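Side-chain contacts in xylose isomerase-like TIM barrel (Anabaena variabilis ATCC 29413, PDB 2QW5), which probably acts as a zinc-dependent sugar isomerase or epimerase, holding the metal and d-xylose in the active site of a TIM barrel: residues S9-S14 / K323-E328; M17-L22 / L27-I32; F94-N99 / E109-R114. All coordinates share one frame; numbering follows the deposited sequence.

Contact 1 (S9-S14 / K323-E328); sequences SDIYIS and KVTRKE
Arg-326 reaches from helix 314-332 to the start of strand 11-14, where it meets Ser-9, just before the strand, and Ile-11, its first residue. From CG to NE the chain is extended, and this length carries its charged end over to the strand; chi4 of -76° then twists the guanidinium out of line with the chain. Arg-326 NE passes 4.1 Å from Ile-11 CG1. The same methylene lies over one guanidinium face, 3.6 Å from Arg-326 CZ, displaced toward the rim and nearest to NH2. At the edge of the group, NH1 and NH2 of Arg-326 both donate end-on to Ser-9 O, at 3.3 and 3.2 Å respectively. Ser-9 O lies in the guanidinium plane, and both bonds bend moderately, 150° at NH2 and 144° at NH1. Arginine suits this place because it offers two N-H groups to one carbonyl while its flat face accepts an aliphatic neighbour. Beside it, Ile-11 CD1 and Thr-325 CG2 meet tip to tip at 4.0 Å, and Thr-325 OG1 turns back to Ala-321 O. Ile-11 also packs on Ile-322 and Leu-329 of helix 314-332 and on strand 278-280, so the last helix closes over the seam between the first and last barrel strands.

Contact 2 (M17-L22 / L27-I32); sequences MFTTNL and LDYRRI
Tyr-29 projects from helix 27-42 into the bend of residues 19-22 and overlaps backbone more than side chains. Its CG is anti to the backbone N (chi1 -164°), which swings the ring off the helix toward the loop. Leu-22 O comes up at the ring edge, near its plane, 3.2 Å from Tyr-29 CD2; a carbonyl oxygen fits there because the rim of an aromatic ring is slightly positive. Asn-21 O approaches obliquely, 3.6 Å from Tyr-29 CE2. Thr-19 and Tyr-29 approach from opposite directions, with Tyr-29 OH 3.4 Å from Thr-19 CB and 3.5 Å from Thr-19 CG2. Tyrosine suits the site because it is long and flat enough to span the bend.

Thr-19 also helps shape that bend. Its OG1 accepts a nearly straight hydrogen bond from Asn-21 N (3.1 Å, 167°), an ST turn that ties the hydroxyl to the backbone two residues on. Asn-21 continues the pattern, its OD1 accepting from Gln-23 N.

The bend belongs to the first beta-alpha loop of the barrel, between strand 11-14 and helix 27-42. Within it, Phe-18 stacks on His-36 of that helix and touches helix 314-332, while Thr-20 rests on helix 287-290. From the helix, Arg-30 reaches back to Pro-24 O and packs against helix 60-76.

Contact 3 (F94-N99 / E109-R114); sequences FDPSSN and EYLKSR
The rings of Phe-94 and Tyr-110 form an offset stack, their planes only 10° from parallel and their centroids 4.5 Å apart. The displacement puts Tyr-110 CB over the Phe-94 face, where it makes a CH-pi contact 4.0 Å from the Phe-94 centroid, while Phe-94 CD2 lies above the rim of the Tyr-110 ring. Phe-94 CB takes part as well, 3.4 Å from Tyr-110 CD2. This is packing within a TIM barrel: the long loop after strand 83-87 folds back onto helix 101-120, the helix that follows it.

Tyr-110 points its ring off the helix toward the loop, CG anti to the backbone N (chi1 163°). The ring stacks while its buried hydroxyl is satisfied by a hydrogen bond with Gly-89 O, earlier in the same loop. Phenylalanine suits the other side of the stack because it needs no such partner. Tyr-60 of helix 60-76 packs against both residues.

A second, looser contact lies further along, where Pro-96 CG meets Leu-111 CD1 at 4.2 Å, the two side chains crossing at about a right angle. Ile-165 and Leu-169 of helix 148-176 extend this apolar patch. Pro-96 is the second residue of a type I turn from Asp-95 to Ser-98, a position that suits proline because its ring already fixes phi near the value required.

Asp-95, whose CB points away from the helix, bonds within the turn. Arg-158 meets both Asp-95 OD2, in a salt bridge, and Ser-97 OG. Asp-95 OD1 takes two donors from Ser-97: OG, on the syn lone pair at a distance too short to carry weight, and the backbone N of Ser-97, 2.9 Å from Asp-95 OD1 and well above the carboxylate plane, which completes an Asx turn.

All three contacts belong to one barrel, but they join different elements. Contact 1 brings together the two ends of the chain, the first strand and the last helix, and so encloses the other two along the sequence. Contacts 2 and 3 are local, each laying a beta-alpha loop on the helix that follows it. Only in contact 3 are all the touching residues buried, and there stacked rings and aliphatic groups do the work. The partly buried contacts 1 and 2 use backbone carbonyls: in contact 1 one carbonyl takes two guanidinium N-H groups beside an apolar patch, in contact 2 two carbonyls meet an aromatic ring, one of them at its edge. Contacts 1 and 3 lie on opposite sides of the chain's centre.

Contact 1 (S9-S14 / K323-E328)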
loop_
_atom_site.group_PDB
_atom_site.type_symbol
_atom_site.label_atom_id
_atom_site.label_comp_id
_atom_site.label_asym_id
_atom_site.label_seq_id
_atom_site.Cartn_x
_atom_site.Cartn_y
_atom_site.Cartn_z
ATOM N N SER A 9 -4.731 -28.965 -35.157
ATOM C CA SER A 9 -5.608 -28.250 -34.220
ATOM C C SER A 9 -5.719 -26.742 -34.532
ATOM O O SER A 9 -4.896 -26.166 -35.241
ATOM C CB SER A 9 -5.166 -28.482 -32.767
ATOM O OG SER A 9 -3.912 -27.889 -32.520
ATOM N N ASP A 10 -6.798 -26.144 -34.046
ATOM C CA ASP A 10 -7.051 -24.702 -34.177
ATOM C C ASP A 10 -6.212 -24.003 -33.110
ATOM O O ASP A 10 -6.172 -24.440 -31.946
ATOM C CB ASP A 10 -8.530 -24.366 -33.926
ATOM C CG ASP A 10 -9.425 -24.709 -35.092
ATOM O OD1 ASP A 10 -8.929 -24.975 -36.191
ATOM O OD2 ASP A 10 -10.651 -24.685 -34.907
ATOM N N ILE A 11 -5.561 -22.931 -33.517
ATOM C CA ILE A 11 -4.739 -22.134 -32.626
ATOM C C ILE A 11 -5.394 -20.776 -32.508
ATOM O O ILE A 11 -5.632 -20.105 -33.521
ATOM C CB ILE A 11 -3.261 -21.989 -33.140
ATOM C CG1 ILE A 11 -2.639 -23.346 -33.458
ATOM C CG2 ILE A 11 -2.377 -21.214 -32.125
ATOM C CD1 ILE A 11 -2.668 -24.294 -32.306
ATOM N N TYR A 12 -5.690 -20.371 -31.273
ATOM C CA TYR A 12 -6.279 -19.056 -30.969
ATOM C C TYR A 12 -5.204 -18.178 -30.342
ATOM O O TYR A 12 -4.142 -18.668 -29.996
ATOM C CB TYR A 12 -7.406 -19.203 -29.957
ATOM C CG TYR A 12 -8.695 -19.870 -30.409
ATOM C CD1 TYR A 12 -8.792 -20.643 -31.593
ATOM C CD2 TYR A 12 -9.815 -19.856 -29.555
ATOM C CE1 TYR A 12 -10.019 -21.289 -31.931
ATOM C CE2 TYR A 12 -11.003 -20.490 -29.900
ATOM C CZ TYR A 12 -11.107 -21.196 -31.078
ATOM O OH TYR A 12 -12.296 -21.829 -31.372
ATOM N N ILE A 13 -5.461 -16.888 -30.252
ATOM C CA ILE A 13 -4.598 -15.961 -29.495
ATOM C C ILE A 13 -5.432 -15.034 -28.626
ATOM O O ILE A 13 -6.500 -14.586 -29.030
ATOM C CB ILE A 13 -3.647 -15.191 -30.413
ATOM C CG1 ILE A 13 -2.646 -14.377 -29.579
ATOM C CG2 ILE A 13 -4.443 -14.370 -31.450
ATOM C CD1 ILE A 13 -1.430 -13.852 -30.380
ATOM N N SER A 14 -4.943 -14.762 -27.409
ATOM C CA SER A 14 -5.611 -13.853 -26.497
ATOM C C SER A 14 -5.453 -12.369 -26.877
ATOM O O SER A 14 -4.365 -11.928 -27.199
ATOM C CB SER A 14 -5.026 -13.983 -25.100
ATOM O OG SER A 14 -5.641 -13.056 -24.236
ATOM N N LYS A 323 4.179 -20.160 -34.689
ATOM C CA LYS A 323 5.226 -20.962 -35.323
ATOM C C LYS A 323 5.803 -21.983 -34.343
ATOM O O LYS A 323 5.833 -23.186 -34.652
ATOM C CB LYS A 323 6.301 -20.077 -35.970
ATOM C CG LYS A 323 5.815 -19.357 -37.256
ATOM C CD LYS A 323 6.833 -18.301 -37.722
ATOM C CE LYS A 323 6.462 -17.576 -39.043
ATOM N NZ LYS A 323 6.579 -18.385 -40.303
ATOM N N VAL A 324 6.181 -21.539 -33.145
ATOM C CA VAL A 324 6.702 -22.473 -32.121
ATOM C C VAL A 324 5.655 -23.504 -31.688
ATOM O O VAL A 324 5.977 -24.677 -31.584
ATOM C CB VAL A 324 7.419 -21.775 -30.901
ATOM C CG1 VAL A 324 6.431 -21.042 -29.959
ATOM C CG2 VAL A 324 8.194 -22.821 -30.105
ATOM N N THR A 325 4.414 -23.068 -31.440
ATOM C CA THR A 325 3.315 -23.962 -31.017
ATOM C C THR A 325 3.088 -25.078 -32.051
ATOM O O THR A 325 2.968 -26.252 -31.689
ATOM C CB THR A 325 1.995 -23.177 -30.761
ATOM O OG1 THR A 325 2.237 -22.147 -29.779
ATOM C CG2 THR A 325 0.850 -24.101 -30.310
ATOM N N ARG A 326 3.041 -24.707 -33.330
ATOM C CA ARG A 326 2.877 -25.689 -34.420
ATOM C C ARG A 326 4.082 -26.629 -34.568
ATOM O O ARG A 326 3.881 -27.843 -34.783
ATOM C CB ARG A 326 2.565 -25.004 -35.770
ATOM C CG ARG A 326 1.198 -24.416 -35.789
ATOM C CD ARG A 326 0.582 -24.374 -37.159
ATOM N NE ARG A 326 -0.822 -23.927 -37.141
ATOM C CZ ARG A 326 -1.882 -24.667 -36.763
ATOM N NH1 ARG A 326 -1.771 -25.905 -36.242
ATOM N NH2 ARG A 326 -3.091 -24.109 -36.850
ATOM N N LYS A 327 5.298 -26.087 -34.389
ATOM C CA LYS A 327 6.530 -26.855 -34.449
ATOM C C LYS A 327 6.515 -27.933 -33.382
ATOM O O LYS A 327 6.811 -29.093 -33.643
ATOM C CB LYS A 327 7.768 -25.972 -34.227
ATOM C CG LYS A 327 9.058 -26.626 -34.736
ATOM C CD LYS A 327 10.365 -25.830 -34.565
ATOM C CE LYS A 327 11.120 -26.162 -33.261
ATOM N NZ LYS A 327 10.452 -25.645 -32.029
ATOM N N GLU A 328 6.135 -27.535 -32.181
ATOM C CA GLU A 328 6.112 -28.429 -31.021
ATOM C C GLU A 328 4.983 -29.431 -31.050
ATOM O O GLU A 328 5.146 -30.569 -30.578
ATOM C CB GLU A 328 6.098 -27.589 -29.743
ATOM C CG GLU A 328 7.397 -26.762 -29.581
ATOM C CD GLU A 328 8.648 -27.601 -29.371
ATOM O OE1 GLU A 328 8.563 -28.736 -28.833
ATOM O OE2 GLU A 328 9.726 -27.091 -29.739
#

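Contact 2 (M17-L22 / L27-I32)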
loop_
_atom_site.group_PDB
_atom_site.type_symbol
_atom_site.label_atom_id
_atom_site.label_comp_id
_atom_site.label_asym_id
_atom_site.label_seq_id
_atom_site.Cartn_x
_atom_site.Cartn_y
_atom_site.Cartn_z
HETATM N N MSE A 17 -2.704 -9.384 -25.603
HETATM C CA MSE A 17 -1.603 -8.801 -26.355
HETATM C C MSE A 17 -1.879 -7.288 -26.524
HETATM O O MSE A 17 -0.937 -6.514 -26.703
HETATM C CB MSE A 17 -1.487 -9.443 -27.731
HETATM C CG MSE A 17 -0.328 -8.914 -28.644
HETATM SE SE MSE A 17 1.368 -9.229 -27.813
HETATM C CE MSE A 17 1.671 -10.953 -28.500
ATOM N N PHE A 18 -3.163 -6.883 -26.496
ATOM C CA PHE A 18 -3.581 -5.498 -26.746
ATOM C C PHE A 18 -4.363 -4.785 -25.655
ATOM O O PHE A 18 -4.209 -3.566 -25.485
ATOM C CB PHE A 18 -4.487 -5.468 -28.005
ATOM C CG PHE A 18 -3.959 -6.250 -29.158
ATOM C CD1 PHE A 18 -2.850 -5.818 -29.854
ATOM C CD2 PHE A 18 -4.574 -7.421 -29.570
ATOM C CE1 PHE A 18 -2.342 -6.557 -30.934
ATOM C CE2 PHE A 18 -4.073 -8.165 -30.637
ATOM C CZ PHE A 18 -2.959 -7.722 -31.335
ATOM N N THR A 19 -5.222 -5.510 -24.929
ATOM C CA THR A 19 -6.191 -4.858 -24.067
ATOM C C THR A 19 -6.868 -5.776 -23.080
ATOM O O THR A 19 -6.748 -6.977 -23.198
ATOM C CB THR A 19 -7.298 -4.248 -24.965
ATOM O OG1 THR A 19 -8.117 -3.353 -24.219
ATOM C CG2 THR A 19 -8.159 -5.342 -25.640
ATOM N N THR A 20 -7.524 -5.191 -22.080
ATOM C CA THR A 20 -8.412 -5.935 -21.148
ATOM C C THR A 20 -9.910 -5.555 -21.386
ATOM O O THR A 20 -10.820 -6.072 -20.693
ATOM C CB THR A 20 -8.051 -5.716 -19.660
ATOM O OG1 THR A 20 -8.308 -4.365 -19.299
ATOM C CG2 THR A 20 -6.627 -6.052 -19.390
ATOM N N ASN A 21 -10.169 -4.670 -22.361
ATOM C CA ASN A 21 -11.515 -4.137 -22.637
ATOM C C ASN A 21 -11.767 -4.018 -24.143
ATOM O O ASN A 21 -11.138 -3.203 -24.835
ATOM C CB ASN A 21 -11.695 -2.766 -21.965
ATOM C CG ASN A 21 -13.151 -2.332 -21.880
ATOM O OD1 ASN A 21 -13.962 -2.556 -22.791
ATOM N ND2 ASN A 21 -13.498 -1.711 -20.770
ATOM N N LEU A 22 -12.711 -4.826 -24.623
ATOM C CA LEU A 22 -13.080 -4.843 -26.025
ATOM C C LEU A 22 -13.893 -3.608 -26.468
ATOM O O LEU A 22 -14.002 -3.401 -27.669
ATOM C CB LEU A 22 -13.782 -6.190 -26.414
ATOM C CG LEU A 22 -12.828 -7.311 -26.870
ATOM C CD1 LEU A 22 -12.301 -6.988 -28.278
ATOM C CD2 LEU A 22 -11.672 -7.609 -25.934
ATOM N N LEU A 27 -17.336 2.521 -31.654
ATOM C CA LEU A 27 -17.364 2.203 -33.076
ATOM C C LEU A 27 -16.004 2.347 -33.737
ATOM O O LEU A 27 -15.651 1.543 -34.613
ATOM C CB LEU A 27 -18.463 3.020 -33.786
ATOM C CG LEU A 27 -19.899 2.808 -33.226
ATOM C CD1 LEU A 27 -20.949 3.733 -33.812
ATOM C CD2 LEU A 27 -20.355 1.384 -33.384
ATOM N N ASP A 28 -15.220 3.327 -33.298
ATOM C CA ASP A 28 -13.853 3.508 -33.816
ATOM C C ASP A 28 -12.905 2.397 -33.340
ATOM O O ASP A 28 -11.989 1.990 -34.071
ATOM C CB ASP A 28 -13.293 4.889 -33.430
ATOM C CG ASP A 28 -14.023 6.037 -34.125
ATOM O OD1 ASP A 28 -15.235 5.923 -34.426
ATOM O OD2 ASP A 28 -13.378 7.072 -34.353
ATOM N N TYR A 29 -13.114 1.942 -32.098
ATOM C CA TYR A 29 -12.326 0.838 -31.538
ATOM C C TYR A 29 -12.629 -0.493 -32.260
ATOM O O TYR A 29 -11.708 -1.269 -32.491
ATOM C CB TYR A 29 -12.528 0.705 -30.023
ATOM C CG TYR A 29 -11.465 -0.138 -29.382
ATOM C CD1 TYR A 29 -10.154 0.336 -29.271
ATOM C CD2 TYR A 29 -11.755 -1.399 -28.874
ATOM C CE1 TYR A 29 -9.150 -0.443 -28.682
ATOM C CE2 TYR A 29 -10.767 -2.176 -28.266
ATOM C CZ TYR A 29 -9.469 -1.696 -28.173
ATOM O OH TYR A 29 -8.494 -2.446 -27.582
ATOM N N ARG A 30 -13.884 -0.736 -32.651
ATOM C CA ARG A 30 -14.204 -1.952 -33.438
ATOM C C ARG A 30 -13.322 -2.115 -34.643
ATOM O O ARG A 30 -12.990 -3.246 -35.019
ATOM C CB ARG A 30 -15.607 -1.934 -34.004
ATOM C CG ARG A 30 -16.666 -2.068 -33.064
ATOM C CD ARG A 30 -17.966 -1.976 -33.804
ATOM N NE ARG A 30 -19.088 -2.096 -32.886
ATOM C CZ ARG A 30 -20.364 -1.981 -33.243
ATOM N NH1 ARG A 30 -20.708 -1.769 -34.517
ATOM N NH2 ARG A 30 -21.309 -2.084 -32.306
ATOM N N ARG A 31 -13.006 -0.996 -35.298
ATOM C CA ARG A 31 -12.133 -1.021 -36.467
ATOM C C ARG A 31 -10.749 -1.533 -36.153
ATOM O O ARG A 31 -10.155 -2.246 -36.970
ATOM C CB ARG A 31 -12.089 0.357 -37.165
ATOM C CG ARG A 31 -13.380 0.622 -37.939
ATOM C CD ARG A 31 -13.363 1.885 -38.772
ATOM N NE ARG A 31 -13.902 3.037 -38.047
ATOM C CZ ARG A 31 -15.205 3.256 -37.788
ATOM N NH1 ARG A 31 -16.162 2.370 -38.142
ATOM N NH2 ARG A 31 -15.567 4.363 -37.122
ATOM N N ILE A 32 -10.240 -1.150 -34.981
ATOM C CA ILE A 32 -8.942 -1.604 -34.488
ATOM C C ILE A 32 -8.982 -3.112 -34.193
ATOM O O ILE A 32 -8.104 -3.835 -34.636
ATOM C CB ILE A 32 -8.465 -0.804 -33.248
ATOM C CG1 ILE A 32 -8.214 0.663 -33.629
ATOM C CG2 ILE A 32 -7.189 -1.376 -32.711
ATOM C CD1 ILE A 32 -7.897 1.569 -32.409
#

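Contact 3 (F94-N99 / E109-R114)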
loop_
_atom_site.group_PDB
_atom_site.type_symbol
_atom_site.label_atom_id
_atom_site.label_comp_id
_atom_site.label_asym_id
_atom_site.label_seq_id
_atom_site.Cartn_x
_atom_site.Cartn_y
_atom_site.Cartn_z
ATOM N N PHE A 94 -18.742 -9.095 -7.166
ATOM C CA PHE A 94 -19.382 -10.257 -7.799
ATOM C C PHE A 94 -18.611 -11.487 -7.408
ATOM O O PHE A 94 -17.872 -12.081 -8.215
ATOM C CB PHE A 94 -19.460 -10.083 -9.305
ATOM C CG PHE A 94 -20.175 -8.858 -9.713
ATOM C CD1 PHE A 94 -21.501 -8.621 -9.286
ATOM C CD2 PHE A 94 -19.536 -7.901 -10.503
ATOM C CE1 PHE A 94 -22.172 -7.449 -9.658
ATOM C CE2 PHE A 94 -20.204 -6.727 -10.884
ATOM C CZ PHE A 94 -21.522 -6.508 -10.468
ATOM N N ASP A 95 -18.801 -11.878 -6.141
ATOM C CA ASP A 95 -18.075 -12.984 -5.514
ATOM C C ASP A 95 -19.019 -14.136 -5.126
ATOM O O ASP A 95 -19.741 -14.044 -4.125
ATOM C CB ASP A 95 -17.273 -12.464 -4.315
ATOM C CG ASP A 95 -16.465 -13.545 -3.608
ATOM O OD1 ASP A 95 -16.378 -14.696 -4.092
ATOM O OD2 ASP A 95 -15.905 -13.227 -2.532
ATOM N N PRO A 96 -18.976 -15.239 -5.898
ATOM C CA PRO A 96 -19.824 -16.384 -5.585
ATOM C C PRO A 96 -19.433 -17.189 -4.364
ATOM O O PRO A 96 -20.205 -18.043 -3.957
ATOM C CB PRO A 96 -19.730 -17.246 -6.847
ATOM C CG PRO A 96 -18.406 -16.956 -7.402
ATOM C CD PRO A 96 -18.218 -15.475 -7.144
ATOM N N SER A 97 -18.251 -16.932 -3.816
ATOM C CA SER A 97 -17.754 -17.577 -2.602
ATOM C C SER A 97 -18.031 -16.737 -1.346
ATOM O O SER A 97 -17.544 -17.068 -0.249
ATOM C CB SER A 97 -16.243 -17.855 -2.742
ATOM O OG SER A 97 -15.499 -16.643 -2.793
ATOM N N SER A 98 -18.834 -15.683 -1.462
ATOM C CA SER A 98 -19.196 -14.843 -0.326
ATOM C C SER A 98 -19.966 -15.641 0.720
ATOM O O SER A 98 -20.613 -16.609 0.390
ATOM C CB SER A 98 -20.086 -13.685 -0.765
ATOM O OG SER A 98 -20.553 -12.927 0.346
ATOM N N ASN A 99 -19.863 -15.236 1.977
ATOM C CA ASN A 99 -20.687 -15.832 3.028
ATOM C C ASN A 99 -22.120 -15.325 2.982
ATOM O O ASN A 99 -22.960 -15.917 3.636
ATOM C CB ASN A 99 -20.163 -15.504 4.416
ATOM C CG ASN A 99 -18.875 -16.173 4.721
ATOM O OD1 ASN A 99 -18.551 -17.260 4.216
ATOM N ND2 ASN A 99 -18.119 -15.537 5.599
ATOM N N GLU A 109 -25.863 -13.843 -11.099
ATOM C CA GLU A 109 -26.455 -13.037 -12.207
ATOM C C GLU A 109 -25.397 -12.405 -13.074
ATOM O O GLU A 109 -25.564 -12.319 -14.313
ATOM C CB GLU A 109 -27.519 -12.026 -11.717
ATOM C CG GLU A 109 -28.755 -12.717 -11.047
ATOM C CD GLU A 109 -29.552 -13.732 -11.981
ATOM O OE1 GLU A 109 -29.907 -13.339 -13.129
ATOM O OE2 GLU A 109 -29.833 -14.908 -11.555
ATOM N N TYR A 110 -24.317 -11.946 -12.437
ATOM C CA TYR A 110 -23.152 -11.414 -13.148
ATOM C C TYR A 110 -22.560 -12.501 -14.064
ATOM O O TYR A 110 -22.352 -12.266 -15.241
ATOM C CB TYR A 110 -22.116 -10.856 -12.159
ATOM C CG TYR A 110 -20.737 -10.661 -12.713
ATOM C CD1 TYR A 110 -20.442 -9.618 -13.597
ATOM C CD2 TYR A 110 -19.713 -11.542 -12.364
ATOM C CE1 TYR A 110 -19.153 -9.458 -14.114
ATOM C CE2 TYR A 110 -18.434 -11.400 -12.877
ATOM C CZ TYR A 110 -18.152 -10.360 -13.743
ATOM O OH TYR A 110 -16.849 -10.262 -14.214
ATOM N N LEU A 111 -22.326 -13.685 -13.511
ATOM C CA LEU A 111 -21.736 -14.791 -14.290
ATOM C C LEU A 111 -22.682 -15.267 -15.398
ATOM O O LEU A 111 -22.207 -15.539 -16.507
ATOM C CB LEU A 111 -21.255 -15.915 -13.382
ATOM C CG LEU A 111 -20.109 -15.555 -12.437
ATOM C CD1 LEU A 111 -19.899 -16.627 -11.284
ATOM C CD2 LEU A 111 -18.813 -15.372 -13.160
ATOM N N LYS A 112 -24.002 -15.269 -15.130
ATOM C CA LYS A 112 -25.034 -15.619 -16.180
ATOM C C LYS A 112 -25.039 -14.601 -17.308
ATOM O O LYS A 112 -25.183 -14.965 -18.511
ATOM C CB LYS A 112 -26.435 -15.749 -15.612
ATOM C CG LYS A 112 -26.692 -16.983 -14.717
ATOM C CD LYS A 112 -28.116 -16.927 -14.190
ATOM C CE LYS A 112 -28.522 -18.220 -13.520
ATOM N NZ LYS A 112 -29.893 -18.156 -12.925
ATOM N N SER A 113 -24.874 -13.331 -16.948
ATOM C CA SER A 113 -24.723 -12.257 -17.967
ATOM C C SER A 113 -23.527 -12.514 -18.867
ATOM O O SER A 113 -23.579 -12.296 -20.103
ATOM C CB SER A 113 -24.539 -10.869 -17.300
ATOM O OG SER A 113 -24.021 -9.931 -18.216
ATOM N N ARG A 114 -22.425 -12.921 -18.256
ATOM C CA ARG A 114 -21.204 -13.154 -19.002
ATOM C C ARG A 114 -21.351 -14.412 -19.845
ATOM O O ARG A 114 -20.883 -14.422 -20.994
ATOM C CB ARG A 114 -19.966 -13.085 -18.115
ATOM C CG ARG A 114 -19.380 -11.660 -17.888
ATOM C CD ARG A 114 -20.349 -10.545 -17.488
ATOM N NE ARG A 114 -19.768 -9.220 -17.711
ATOM C CZ ARG A 114 -20.441 -8.092 -17.938
ATOM N NH1 ARG A 114 -21.766 -8.049 -18.000
ATOM N NH2 ARG A 114 -19.756 -6.969 -18.094
#